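Local atomic coordinates of uncharacterized protein (Thermus thermophilus HB8, PDB entry 6SCE), a protein that acts in type III CRISPR defence as a DNA nuclease that is activated by a cyclic oligoadenylate, the signal probably being sensed by its CARF region. Residues K283-P288 with D359-V364; L294-S299 with V317-T322; T322-S327 with S349-L354; N378-T383 with A400-G405. All coordinates share one frame; numbering follows the deposited sequence.

Contacts 2, 3 and 4 are buried and gather at the bound oligoadenylate, whereas contact 1 lies partly at the surface, about 13 Å from it at the nearest atoms. Contacts 2 and 4 belong to one Rossmann-like sheet and meet where strand 293-297 pairs with strand 375-378. Contact 2 is regular parallel strand pairing, but contact 4 gives up regular pairing after a single bridge and uses the side chain of Asn380 instead. Contact 3 shares Thr322 with contact 2 and places two loops around a base, with no hydrogen bond between its segments. In contact 1 leucine, valine and proline pack, with a single water as polar link, next to Tyr318 of contact 2.

Contact 1. Residues K283-P288 with D359-V364; sequences KALPLP and DLLAPV
Apolar side chains carry most of this contact between the loop 283-288 and one flank of helix 354-370. Leu285 makes the largest apolar contribution: with CG beside its backbone N (chi1 -63°), it sends CD1 obliquely across Leu361, 3.6 Å from CD2 of that residue. The same methyl also meets Leu360 CB, while Leu285 CB lies 4.0 Å from Val364 CG2. The other branch of Val364, CG1, meets the Pro288 ring at CD at 4.1 Å, so one beta-branched residue serves both. Leu287 is more peripheral, its CD2 reaching the carbonyl O of Pro363 at 3.7 Å.

The polar link is a water. It accepts from Leu285 N at 2.9 Å and donates to Leu360 O at 2.7 Å. That carbonyl can take it because the helix is kinked here: Val364 N turns instead to Leu361 O in a weak bond, and Pro363 has no N-H to give.

Tyr318 of strand 316-321 touches Leu285, Pro288 and Val364, continuing the apolar patch into the sheet. The chemistry implies a joint fastened by shape, with prolines that probably limit the flexibility of the loop and one water bridging a backbone N-H and a helix carbonyl that do not bond to each other directly.

Contact 2. Residues L294-S299 with V317-T322; sequences LLALVS and VYLLTT. With nucleotides of chain B.
The shortest hydrogen bond here runs from Thr321 OG1 to Val298 O, 2.6 Å, and lies in the carbonyl plane; a threonine suits the place because OG1, anti to its backbone N, takes over where the regular pairing ends. That pairing joins the two parallel strands of a beta-alpha-beta crossover, 293-297 and 316-321, linked by helix 303-312 in a Rossmann-like sheet consistent with a CARF domain. The strand axes diverge by only 14°. Tyr318 N donates to Leu294 O at 2.8 Å, nearly along the C=O axis; Ala296 N then bonds to Tyr318 O, and Leu320 N to Ala296 O. The last of the series, Val298 N to Leu320 O at 3.1 Å, is more bent, with the donor 31° out of the carbonyl plane.

Beyond the strand end, Ser299 OG donates to the phosphate oxygen OP2 of nucleotide A4 of chain B at 2.7 Å, while Gly382 N makes a further hydrogen bond to OG.

Packing follows the two faces. Leu295, Leu297, Tyr318 and Leu320 point to the one where helices 354-370 and 384-393 lie, and Tyr318 OH finds its polar partner in Pro286 O. Leu294, Ala296, Val317 and Leu319 point to the other, with helix 326-338 over Val317 and Leu319. Small Ala296 meets Leu319 CD2, which Val298 CG2 also crosses obliquely at 4.1 Å. On the first face, Leu295 lies alongside Tyr318 and sets its CD2 methyl 3.6 Å from ring atom CD1.

Contact 3. Residues T322-S327 with S349-L354; sequences TPEMES and SGPWAL. With nucleotides of chain B.
Thr322 holds OG1 in the crowded position between its backbone N and carbonyl carbon (chi1 52°), which sends the hydroxyl to the base of nucleotide A3 of chain B and turns the methyl CG2 to the neighbouring loop. Glu324 takes a similar first torsion (chi1 59°) and then bends sharply at chi2 (-93°), folding its carboxylate back beside the same base. OG1 donates to A3 N1 at 2.7 Å, and A3 N6 donates to Glu324 OE1 at 3.0 Å. One donor and one acceptor thus match the N1/N6 edge of adenine. OE1 also forms a salt bridge with Arg114, which probably keeps the carboxylate ionised and in place.

These residues lie in the turn from strand 316-321 to helix 326-338, at the strand ends of the Rossmann-like domain, consistent with the ligand pocket of a CARF fold. The base is sandwiched: Met325, present as selenomethionine, places CE over one face, 3.6 Å from A3 C4, and Pro351 lies across the other with CB 3.8 Å from A3 N6.

The loops themselves meet at Thr322 CG2, 3.4 Å from Pro351 N, and at Glu324 OE1, 3.7 Å from Pro351 CD. An alanine at Thr322 would remove both OG1 and CG2, and would probably cost A3 N1 its donor and loosen the packing against Pro351. Gly350 opens a type I turn closed by Ala353 N to Gly350 O; its CA lies 3.5 Å above the plane of the Trp352 ring, where a beta-carbon would collide with CH2.

Contact 4. Residues N378-T383 with A400-G405; sequences NLNSGT and AHYLDG. With nucleotides of chain B.
The Tyr402 ring carries Asn380 ND2 over the centre of one face, 3.4 Å above the plane, and at its edge, in plane, lie Leu379 O and OP1 of nucleotide A1 of chain B. The hydroxyl donates to that OP1 at 2.6 Å. Over one face of His401 sits Asn378 CA, and the Asn378 amide is turned 68° from this imidazole.

Asn380 suits its place because a carboxamide both gives and takes. OD1 accepts from Leu403 N at 2.8 Å and, on a lone pair too, from Asn378 ND2 at 3.1 Å. ND2 donates to Leu403 O at 2.9 Å and to A4 O4' of chain B at 3.1 Å, so four bonds fix the amide's rotation. A leucine here would lose them all and would probably disturb both the link to strand 399-404 at Leu403 and the hold on the ribose. Asn378 OD1 accepts from Asn380 N, an Asx turn at the point where the chain leaves the sheet. Gly405 N and O grip A4 at N7 and N6.

Leu379 N bonds to His401 O at 3.0 Å, extending the pairing of strand 375-378 with strand 399-404; helix 303-312 packs on Asn378, Asn380 and His401, and strand 407-410 follows on His401 and Leu403.

Contact 1. Residues K283-P288 with D359-V364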
# COMPACT_ATOMS: atom_id res chain seq x y z
N LYS A 283 -18.74 -6.16 -22.02
CA LYS A 283 -20.07 -6.35 -21.50
C LYS A 283 -20.37 -5.54 -20.25
O LYS A 283 -19.47 -5.24 -19.47
CB LYS A 283 -20.27 -7.82 -21.17
CG LYS A 283 -20.13 -8.77 -22.35
CD LYS A 283 -20.64 -10.14 -21.93
CE LYS A 283 -20.44 -11.20 -22.99
NZ LYS A 283 -21.19 -12.41 -22.55
N ALA A 284 -21.64 -5.24 -20.08
CA ALA A 284 -22.17 -4.77 -18.82
C ALA A 284 -22.06 -5.86 -17.75
O ALA A 284 -21.92 -7.06 -18.06
CB ALA A 284 -23.61 -4.36 -18.96
N LEU A 285 -22.15 -5.43 -16.50
CA LEU A 285 -22.20 -6.38 -15.40
C LEU A 285 -23.56 -7.07 -15.31
O LEU A 285 -24.60 -6.42 -15.46
CB LEU A 285 -21.91 -5.66 -14.06
CG LEU A 285 -20.50 -5.04 -13.97
CD1 LEU A 285 -20.41 -4.03 -12.81
CD2 LEU A 285 -19.41 -6.09 -13.88
N PRO A 286 -23.56 -8.39 -15.02
CA PRO A 286 -24.83 -9.11 -14.81
C PRO A 286 -25.56 -8.53 -13.62
O PRO A 286 -24.92 -8.17 -12.63
CB PRO A 286 -24.39 -10.55 -14.47
CG PRO A 286 -22.98 -10.66 -14.92
CD PRO A 286 -22.38 -9.27 -14.96
N LEU A 287 -26.89 -8.45 -13.72
CA LEU A 287 -27.72 -7.97 -12.62
C LEU A 287 -27.63 -8.96 -11.47
O LEU A 287 -27.37 -10.15 -11.69
CB LEU A 287 -29.18 -7.77 -13.06
CG LEU A 287 -29.42 -6.63 -14.07
CD1 LEU A 287 -30.90 -6.41 -14.31
CD2 LEU A 287 -28.77 -5.32 -13.62
N PRO A 288 -27.74 -8.47 -10.23
CA PRO A 288 -27.61 -9.33 -9.09
C PRO A 288 -28.85 -10.19 -8.89
O PRO A 288 -29.95 -9.74 -9.16
CB PRO A 288 -27.48 -8.35 -7.93
CG PRO A 288 -28.17 -7.13 -8.39
CD PRO A 288 -27.89 -7.06 -9.85
N ASP A 359 -21.40 4.19 -14.43
CA ASP A 359 -22.33 3.63 -15.41
C ASP A 359 -22.38 2.11 -15.36
O ASP A 359 -23.43 1.51 -15.58
CB ASP A 359 -21.98 4.13 -16.80
CG ASP A 359 -22.30 5.59 -16.98
OD1 ASP A 359 -22.93 6.20 -16.09
OD2 ASP A 359 -21.90 6.13 -18.01
N LEU A 360 -21.26 1.49 -15.01
CA LEU A 360 -21.24 0.06 -14.80
C LEU A 360 -22.04 -0.33 -13.59
O LEU A 360 -22.72 -1.37 -13.60
CB LEU A 360 -19.81 -0.46 -14.63
CG LEU A 360 -18.99 -0.65 -15.90
CD1 LEU A 360 -17.50 -0.74 -15.57
CD2 LEU A 360 -19.46 -1.92 -16.59
N LEU A 361 -21.94 0.45 -12.50
CA LEU A 361 -22.56 0.03 -11.25
C LEU A 361 -23.97 0.53 -10.98
O LEU A 361 -24.70 -0.13 -10.23
CB LEU A 361 -21.63 0.28 -10.05
CG LEU A 361 -20.39 -0.60 -10.04
CD1 LEU A 361 -19.44 -0.20 -8.92
CD2 LEU A 361 -20.76 -2.05 -9.85
N ALA A 362 -24.37 1.65 -11.57
CA ALA A 362 -25.70 2.21 -11.31
C ALA A 362 -26.82 1.17 -11.49
O ALA A 362 -27.67 1.01 -10.59
CB ALA A 362 -25.94 3.45 -12.16
N PRO A 363 -26.81 0.44 -12.61
CA PRO A 363 -27.89 -0.54 -12.82
C PRO A 363 -27.89 -1.69 -11.81
O PRO A 363 -28.95 -2.25 -11.49
CB PRO A 363 -27.61 -1.08 -14.23
CG PRO A 363 -26.72 -0.08 -14.87
CD PRO A 363 -25.89 0.48 -13.75
N VAL A 364 -26.70 -2.05 -11.31
CA VAL A 364 -26.57 -3.12 -10.35
C VAL A 364 -27.17 -2.65 -9.03
O VAL A 364 -27.97 -3.34 -8.40
CB VAL A 364 -25.07 -3.53 -10.19
CG1 VAL A 364 -24.86 -4.45 -9.00
CG2 VAL A 364 -24.53 -4.11 -11.47
O HOH W 1 -23.12 -2.79 -15.84

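Contact 2. Residues L294-S299 with V317-T322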
# COMPACT_ATOMS: atom_id res chain seq x y z
N LEU A 294 -21.59 -6.86 -2.39
CA LEU A 294 -20.45 -5.97 -2.11
C LEU A 294 -19.94 -5.43 -3.42
O LEU A 294 -19.64 -6.20 -4.34
CB LEU A 294 -19.34 -6.71 -1.39
CG LEU A 294 -18.03 -5.95 -1.13
CD1 LEU A 294 -18.30 -4.67 -0.35
CD2 LEU A 294 -17.04 -6.84 -0.41
N LEU A 295 -19.85 -4.12 -3.51
CA LEU A 295 -19.24 -3.43 -4.63
C LEU A 295 -17.93 -2.80 -4.16
O LEU A 295 -17.90 -2.15 -3.13
CB LEU A 295 -20.15 -2.32 -5.14
CG LEU A 295 -21.64 -2.60 -5.23
CD1 LEU A 295 -22.33 -1.36 -5.77
CD2 LEU A 295 -21.90 -3.80 -6.07
N ALA A 296 -16.87 -3.02 -4.92
CA ALA A 296 -15.56 -2.51 -4.55
C ALA A 296 -14.66 -2.34 -5.75
O ALA A 296 -14.82 -3.03 -6.78
CB ALA A 296 -14.89 -3.45 -3.55
N LEU A 297 -13.70 -1.40 -5.63
CA LEU A 297 -12.59 -1.29 -6.55
C LEU A 297 -11.50 -2.23 -6.04
O LEU A 297 -11.58 -2.70 -4.90
CB LEU A 297 -12.16 0.19 -6.63
CG LEU A 297 -13.49 0.87 -7.00
CD1 LEU A 297 -13.97 1.98 -6.10
CD2 LEU A 297 -13.61 1.17 -8.48
N VAL A 298 -10.51 -2.54 -6.89
CA VAL A 298 -9.36 -3.32 -6.48
C VAL A 298 -8.13 -2.47 -6.71
O VAL A 298 -7.94 -1.89 -7.78
CB VAL A 298 -9.25 -4.68 -7.21
CG1 VAL A 298 -7.98 -5.41 -6.80
CG2 VAL A 298 -10.46 -5.54 -6.88
N SER A 299 -7.29 -2.37 -5.69
CA SER A 299 -6.06 -1.61 -5.78
C SER A 299 -5.00 -2.15 -4.81
O SER A 299 -5.05 -3.33 -4.46
CB SER A 299 -6.34 -0.12 -5.65
OG SER A 299 -6.92 0.22 -4.40
N VAL A 317 -20.22 -10.34 -5.36
CA VAL A 317 -19.28 -9.25 -5.28
C VAL A 317 -19.03 -8.74 -6.68
O VAL A 317 -18.91 -9.51 -7.63
CB VAL A 317 -17.99 -9.64 -4.53
CG1 VAL A 317 -17.25 -10.77 -5.23
CG2 VAL A 317 -17.09 -8.43 -4.38
N TYR A 318 -18.98 -7.43 -6.81
CA TYR A 318 -18.68 -6.79 -8.08
C TYR A 318 -17.39 -6.04 -7.90
O TYR A 318 -17.31 -5.21 -7.01
CB TYR A 318 -19.77 -5.80 -8.44
CG TYR A 318 -21.10 -6.46 -8.81
CD1 TYR A 318 -21.95 -6.91 -7.82
CD2 TYR A 318 -21.49 -6.58 -10.14
CE1 TYR A 318 -23.17 -7.50 -8.15
CE2 TYR A 318 -22.69 -7.18 -10.48
CZ TYR A 318 -23.54 -7.64 -9.49
OH TYR A 318 -24.76 -8.22 -9.81
N LEU A 319 -16.38 -6.39 -8.70
CA LEU A 319 -15.03 -5.88 -8.57
C LEU A 319 -14.61 -5.17 -9.84
O LEU A 319 -14.66 -5.76 -10.91
CB LEU A 319 -14.05 -7.02 -8.27
CG LEU A 319 -14.28 -7.84 -7.01
CD1 LEU A 319 -13.34 -9.03 -6.92
CD2 LEU A 319 -14.14 -6.93 -5.79
N LEU A 320 -14.24 -3.89 -9.74
CA LEU A 320 -13.77 -3.12 -10.88
C LEU A 320 -12.38 -2.62 -10.67
O LEU A 320 -12.05 -2.15 -9.59
CB LEU A 320 -14.69 -1.90 -11.11
CG LEU A 320 -16.15 -2.17 -11.43
CD1 LEU A 320 -16.93 -0.86 -11.63
CD2 LEU A 320 -16.27 -3.03 -12.66
N THR A 321 -11.54 -2.71 -11.70
CA THR A 321 -10.24 -2.07 -11.64
C THR A 321 -9.68 -1.84 -13.05
O THR A 321 -10.38 -2.01 -14.04
CB THR A 321 -9.24 -2.80 -10.71
OG1 THR A 321 -8.16 -1.91 -10.41
CG2 THR A 321 -8.74 -4.09 -11.31
N THR A 322 -8.44 -1.39 -13.09
CA THR A 322 -7.78 -1.02 -14.30
C THR A 322 -6.96 -2.20 -14.80
O THR A 322 -6.59 -3.13 -14.06
CB THR A 322 -6.82 0.17 -14.06
OG1 THR A 322 -5.96 -0.16 -12.97
CG2 THR A 322 -7.59 1.41 -13.73
P A B 3 -5.71 8.86 -4.76
OP1 A B 3 -6.62 9.50 -5.79
OP2 A B 3 -6.04 9.26 -3.35
O5' A B 3 -5.77 7.28 -4.92
C5' A B 3 -4.82 6.39 -4.32
C4' A B 3 -5.30 4.99 -4.61
O4' A B 3 -5.25 4.74 -6.05
C3' A B 3 -4.50 3.87 -3.95
O3' A B 3 -5.43 3.01 -3.33
C2' A B 3 -3.79 3.20 -5.15
O2' A B 3 -3.50 1.84 -4.95
C1' A B 3 -4.82 3.42 -6.25
N9 A B 3 -4.28 3.34 -7.58
C8 A B 3 -3.16 3.99 -8.05
N7 A B 3 -2.94 3.74 -9.33
C5 A B 3 -3.99 2.92 -9.71
C6 A B 3 -4.32 2.34 -10.95
N6 A B 3 -3.62 2.55 -12.06
N1 A B 3 -5.45 1.60 -11.00
C2 A B 3 -6.17 1.44 -9.88
N3 A B 3 -5.95 1.93 -8.65
C4 A B 3 -4.83 2.67 -8.65
P A B 4 -5.09 2.19 -2.00
OP1 A B 4 -3.74 2.55 -1.49
OP2 A B 4 -5.44 0.73 -2.18
O5' A B 4 -6.18 2.89 -1.06
C5' A B 4 -6.42 2.31 0.23
C4' A B 4 -6.91 3.40 1.16
O4' A B 4 -7.47 2.81 2.36
C3' A B 4 -5.79 4.33 1.62
O3' A B 4 -6.19 5.68 1.83
C2' A B 4 -5.43 3.71 2.97
O2' A B 4 -4.73 4.59 3.81
C1' A B 4 -6.83 3.37 3.47
N9 A B 4 -6.87 2.45 4.60
C8 A B 4 -7.57 2.67 5.76
N7 A B 4 -7.40 1.72 6.64
C5 A B 4 -6.52 0.83 6.04
C6 A B 4 -5.94 -0.38 6.48
N6 A B 4 -6.15 -0.93 7.68
N1 A B 4 -5.08 -1.00 5.63
C2 A B 4 -4.84 -0.44 4.44
N3 A B 4 -5.34 0.68 3.91
C4 A B 4 -6.18 1.28 4.77

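Contact 3. Residues T322-S327 with S349-L354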
# COMPACT_ATOMS: atom_id res chain seq x y z
N THR A 322 -8.44 -1.39 -13.09
CA THR A 322 -7.78 -1.02 -14.30
C THR A 322 -6.96 -2.20 -14.80
O THR A 322 -6.59 -3.13 -14.06
CB THR A 322 -6.82 0.17 -14.06
OG1 THR A 322 -5.96 -0.16 -12.97
CG2 THR A 322 -7.59 1.41 -13.73
N PRO A 323 -6.63 -2.17 -16.09
CA PRO A 323 -5.88 -3.30 -16.64
C PRO A 323 -4.54 -3.49 -15.98
O PRO A 323 -4.12 -4.62 -15.81
CB PRO A 323 -5.75 -2.96 -18.14
CG PRO A 323 -6.26 -1.60 -18.32
CD PRO A 323 -6.97 -1.15 -17.09
N GLU A 324 -3.88 -2.41 -15.55
CA GLU A 324 -2.62 -2.56 -14.82
C GLU A 324 -2.74 -3.24 -13.43
O GLU A 324 -1.74 -3.64 -12.84
CB GLU A 324 -1.86 -1.23 -14.73
CG GLU A 324 -2.58 -0.08 -14.05
CD GLU A 324 -3.34 0.82 -15.02
OE1 GLU A 324 -3.19 2.08 -15.01
OE2 GLU A 324 -4.11 0.29 -15.82
N MSE A 325 -3.96 -3.42 -12.92
CA MSE A 325 -4.19 -4.13 -11.66
C MSE A 325 -4.78 -5.50 -11.97
O MSE A 325 -5.44 -6.11 -11.11
CB MSE A 325 -5.15 -3.32 -10.77
CG MSE A 325 -4.64 -1.98 -10.25
SE MSE A 325 -3.38 -2.33 -8.78
CE MSE A 325 -2.99 -0.42 -8.48
N GLU A 326 -4.55 -6.04 -13.18
CA GLU A 326 -5.15 -7.33 -13.52
C GLU A 326 -4.77 -8.43 -12.52
O GLU A 326 -5.63 -9.18 -12.12
CB GLU A 326 -4.79 -7.76 -14.95
CG GLU A 326 -5.33 -9.13 -15.32
CD GLU A 326 -4.39 -10.25 -14.93
OE1 GLU A 326 -3.17 -10.00 -14.80
OE2 GLU A 326 -4.87 -11.39 -14.75
N SER A 327 -3.51 -8.53 -12.13
CA SER A 327 -3.09 -9.58 -11.18
C SER A 327 -3.88 -9.50 -9.88
O SER A 327 -4.41 -10.49 -9.39
CB SER A 327 -1.60 -9.46 -10.83
OG SER A 327 -0.82 -9.66 -11.99
N SER A 349 -11.31 1.54 -18.53
CA SER A 349 -10.36 1.99 -19.53
C SER A 349 -9.10 2.51 -18.87
O SER A 349 -8.00 2.31 -19.38
CB SER A 349 -10.97 3.09 -20.41
OG SER A 349 -12.14 2.62 -21.05
N GLY A 350 -9.24 3.15 -17.71
CA GLY A 350 -8.06 3.63 -16.98
C GLY A 350 -8.44 4.16 -15.61
O GLY A 350 -9.62 4.21 -15.25
N PRO A 351 -7.43 4.60 -14.85
CA PRO A 351 -7.71 5.04 -13.47
C PRO A 351 -8.48 6.33 -13.35
O PRO A 351 -8.92 6.68 -12.27
CB PRO A 351 -6.30 5.16 -12.86
CG PRO A 351 -5.37 5.34 -14.01
CD PRO A 351 -6.00 4.46 -15.10
N TRP A 352 -8.65 7.03 -14.47
CA TRP A 352 -9.45 8.24 -14.53
C TRP A 352 -10.92 7.98 -14.74
O TRP A 352 -11.69 8.93 -14.76
CB TRP A 352 -8.97 9.13 -15.71
CG TRP A 352 -9.12 8.37 -17.03
CD1 TRP A 352 -10.25 8.27 -17.81
CD2 TRP A 352 -8.12 7.58 -17.68
NE1 TRP A 352 -10.01 7.44 -18.88
CE2 TRP A 352 -8.71 7.03 -18.84
CE3 TRP A 352 -6.78 7.31 -17.40
CZ2 TRP A 352 -8.00 6.22 -19.72
CZ3 TRP A 352 -6.08 6.49 -18.27
CH2 TRP A 352 -6.69 5.95 -19.42
N ALA A 353 -11.32 6.73 -14.90
CA ALA A 353 -12.64 6.43 -15.50
C ALA A 353 -13.80 6.42 -14.50
O ALA A 353 -14.49 5.41 -14.33
CB ALA A 353 -12.57 5.15 -16.28
N LEU A 354 -14.00 7.57 -13.87
CA LEU A 354 -15.05 7.79 -12.89
C LEU A 354 -16.40 7.46 -13.52
O LEU A 354 -17.21 6.76 -12.94
CB LEU A 354 -15.00 9.23 -12.47
CG LEU A 354 -16.06 9.72 -11.50
CD1 LEU A 354 -15.56 10.95 -10.75
CD2 LEU A 354 -17.39 10.00 -12.18
P A B 3 -5.71 8.86 -4.76
OP1 A B 3 -6.62 9.50 -5.79
OP2 A B 3 -6.04 9.26 -3.35
O5' A B 3 -5.77 7.28 -4.92
C5' A B 3 -4.82 6.39 -4.32
C4' A B 3 -5.30 4.99 -4.61
O4' A B 3 -5.25 4.74 -6.05
C3' A B 3 -4.50 3.87 -3.95
O3' A B 3 -5.43 3.01 -3.33
C2' A B 3 -3.79 3.20 -5.15
O2' A B 3 -3.50 1.84 -4.95
C1' A B 3 -4.82 3.42 -6.25
N9 A B 3 -4.28 3.34 -7.58
C8 A B 3 -3.16 3.99 -8.05
N7 A B 3 -2.94 3.74 -9.33
C5 A B 3 -3.99 2.92 -9.71
C6 A B 3 -4.32 2.34 -10.95
N6 A B 3 -3.62 2.55 -12.06
N1 A B 3 -5.45 1.60 -11.00
C2 A B 3 -6.17 1.44 -9.88
N3 A B 3 -5.95 1.93 -8.65
C4 A B 3 -4.83 2.67 -8.65

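Contact 4. Residues N378-T383 with A400-G405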
# COMPACT_ATOMS: atom_id res chain seq x y z
N ASN A 378 -17.74 -0.41 -0.68
CA ASN A 378 -16.51 -0.04 -0.04
C ASN A 378 -15.85 1.11 -0.83
O ASN A 378 -15.68 1.02 -2.04
CB ASN A 378 -15.55 -1.23 -0.00
CG ASN A 378 -14.21 -0.84 0.57
OD1 ASN A 378 -13.31 -0.37 -0.16
ND2 ASN A 378 -14.10 -0.93 1.88
N LEU A 379 -15.45 2.16 -0.13
CA LEU A 379 -14.88 3.35 -0.75
C LEU A 379 -13.38 3.54 -0.51
O LEU A 379 -12.85 4.62 -0.76
CB LEU A 379 -15.68 4.58 -0.31
CG LEU A 379 -17.16 4.56 -0.72
CD1 LEU A 379 -17.91 5.75 -0.16
CD2 LEU A 379 -17.32 4.54 -2.23
N ASN A 380 -12.70 2.49 -0.05
CA ASN A 380 -11.28 2.55 0.21
C ASN A 380 -10.38 2.45 -0.97
O ASN A 380 -9.28 2.99 -0.92
CB ASN A 380 -10.82 1.43 1.13
CG ASN A 380 -11.22 1.68 2.58
OD1 ASN A 380 -12.29 1.28 2.97
ND2 ASN A 380 -10.38 2.34 3.33
N SER A 381 -10.82 1.75 -2.01
CA SER A 381 -9.91 1.31 -3.06
C SER A 381 -10.12 2.05 -4.38
O SER A 381 -11.10 2.76 -4.61
CB SER A 381 -10.04 -0.20 -3.26
OG SER A 381 -9.94 -0.90 -2.03
N GLY A 382 -9.15 1.84 -5.27
CA GLY A 382 -9.02 2.59 -6.47
C GLY A 382 -8.55 4.00 -6.19
O GLY A 382 -8.37 4.43 -5.03
N THR A 383 -8.39 4.75 -7.26
CA THR A 383 -8.06 6.16 -7.22
C THR A 383 -9.26 6.94 -6.72
O THR A 383 -10.36 6.41 -6.63
CB THR A 383 -7.70 6.66 -8.62
OG1 THR A 383 -8.86 6.52 -9.44
CG2 THR A 383 -6.52 5.87 -9.19
N ALA A 400 -22.77 2.58 2.16
CA ALA A 400 -21.34 2.92 1.88
C ALA A 400 -20.48 3.01 3.14
O ALA A 400 -20.92 3.50 4.19
CB ALA A 400 -21.25 4.20 1.10
N HIS A 401 -19.24 2.50 3.04
CA HIS A 401 -18.33 2.55 4.18
C HIS A 401 -16.92 2.79 3.73
O HIS A 401 -16.59 2.64 2.55
CB HIS A 401 -18.41 1.28 5.01
CG HIS A 401 -17.87 0.07 4.31
ND1 HIS A 401 -18.69 -0.92 3.80
CD2 HIS A 401 -16.60 -0.32 4.05
CE1 HIS A 401 -17.95 -1.85 3.22
NE2 HIS A 401 -16.68 -1.52 3.36
N TYR A 402 -16.10 3.15 4.68
CA TYR A 402 -14.69 3.38 4.48
C TYR A 402 -13.96 2.90 5.71
O TYR A 402 -14.15 3.43 6.82
CB TYR A 402 -14.44 4.87 4.25
CG TYR A 402 -13.00 5.23 4.00
CD1 TYR A 402 -12.14 5.48 5.04
CD2 TYR A 402 -12.52 5.35 2.69
CE1 TYR A 402 -10.82 5.82 4.81
CE2 TYR A 402 -11.18 5.66 2.45
CZ TYR A 402 -10.34 5.90 3.51
OH TYR A 402 -9.00 6.20 3.32
N LEU A 403 -13.07 1.92 5.54
CA LEU A 403 -12.22 1.48 6.64
C LEU A 403 -11.22 2.53 7.00
O LEU A 403 -10.46 3.00 6.16
CB LEU A 403 -11.48 0.17 6.31
CG LEU A 403 -10.52 -0.35 7.40
CD1 LEU A 403 -11.30 -0.95 8.56
CD2 LEU A 403 -9.62 -1.43 6.83
N ASP A 404 -11.22 2.91 8.28
CA ASP A 404 -10.25 3.83 8.79
C ASP A 404 -9.45 3.09 9.86
O ASP A 404 -9.79 3.13 11.05
CB ASP A 404 -10.95 5.07 9.36
CG ASP A 404 -9.98 6.05 9.99
OD1 ASP A 404 -8.82 6.12 9.55
OD2 ASP A 404 -10.36 6.73 10.98
N GLY A 405 -8.38 2.42 9.42
CA GLY A 405 -7.54 1.61 10.31
C GLY A 405 -8.27 0.33 10.68
O GLY A 405 -8.24 -0.65 9.93
P A B 4 -5.09 2.19 -2.00
OP1 A B 4 -3.74 2.55 -1.49
OP2 A B 4 -5.44 0.73 -2.18
O5' A B 4 -6.18 2.89 -1.06
C5' A B 4 -6.42 2.31 0.23
C4' A B 4 -6.91 3.40 1.16
O4' A B 4 -7.47 2.81 2.36
C3' A B 4 -5.79 4.33 1.62
O3' A B 4 -6.19 5.68 1.83
C2' A B 4 -5.43 3.71 2.97
O2' A B 4 -4.73 4.59 3.81
C1' A B 4 -6.83 3.37 3.47
N9 A B 4 -6.87 2.45 4.60
C8 A B 4 -7.57 2.67 5.76
N7 A B 4 -7.40 1.72 6.64
C5 A B 4 -6.52 0.83 6.04
C6 A B 4 -5.94 -0.38 6.48
N6 A B 4 -6.15 -0.93 7.68
N1 A B 4 -5.08 -1.00 5.63
C2 A B 4 -4.84 -0.44 4.44
N3 A B 4 -5.34 0.68 3.91
C4 A B 4 -6.18 1.28 4.77
P A B 3 -5.71 8.86 -4.76
OP1 A B 3 -6.62 9.50 -5.79
OP2 A B 3 -6.04 9.26 -3.35
O5' A B 3 -5.77 7.28 -4.92
C5' A B 3 -4.82 6.39 -4.32
C4' A B 3 -5.30 4.99 -4.61
O4' A B 3 -5.25 4.74 -6.05
C3' A B 3 -4.50 3.87 -3.95
O3' A B 3 -5.43 3.01 -3.33
C2' A B 3 -3.79 3.20 -5.15
O2' A B 3 -3.50 1.84 -4.95
C1' A B 3 -4.82 3.42 -6.25
N9 A B 3 -4.28 3.34 -7.58
C8 A B 3 -3.16 3.99 -8.05
N7 A B 3 -2.94 3.74 -9.33
C5 A B 3 -3.99 2.92 -9.71
C6 A B 3 -4.32 2.34 -10.95
N6 A B 3 -3.62 2.55 -12.06
N1 A B 3 -5.45 1.60 -11.00
C2 A B 3 -6.17 1.44 -9.88
N3 A B 3 -5.95 1.93 -8.65
C4 A B 3 -4.83 2.67 -8.65
P A B 1 -6.81 6.61 0.68
OP1 A B 1 -8.27 6.83 0.93
OP2 A B 1 -6.42 6.10 -0.69
O5' A B 1 -6.09 8.00 0.99
C5' A B 1 -4.83 8.33 0.41
C4' A B 1 -4.11 9.27 1.35
O4' A B 1 -3.65 8.52 2.51
C3' A B 1 -2.88 9.93 0.73
O3' A B 1 -3.25 11.26 0.33
C2' A B 1 -1.85 9.88 1.86
O2' A B 1 -1.95 11.01 2.70
C1' A B 1 -2.24 8.61 2.61
N9 A B 1 -1.67 7.38 2.07
C8 A B 1 -2.34 6.22 1.83
N7 A B 1 -1.55 5.28 1.36
C5 A B 1 -0.29 5.86 1.32
C6 A B 1 0.96 5.37 0.91
N6 A B 1 1.15 4.14 0.45
N1 A B 1 2.02 6.21 1.01
C2 A B 1 1.81 7.45 1.47
N3 A B 1 0.67 8.02 1.86
C4 A B 1 -0.35 7.16 1.76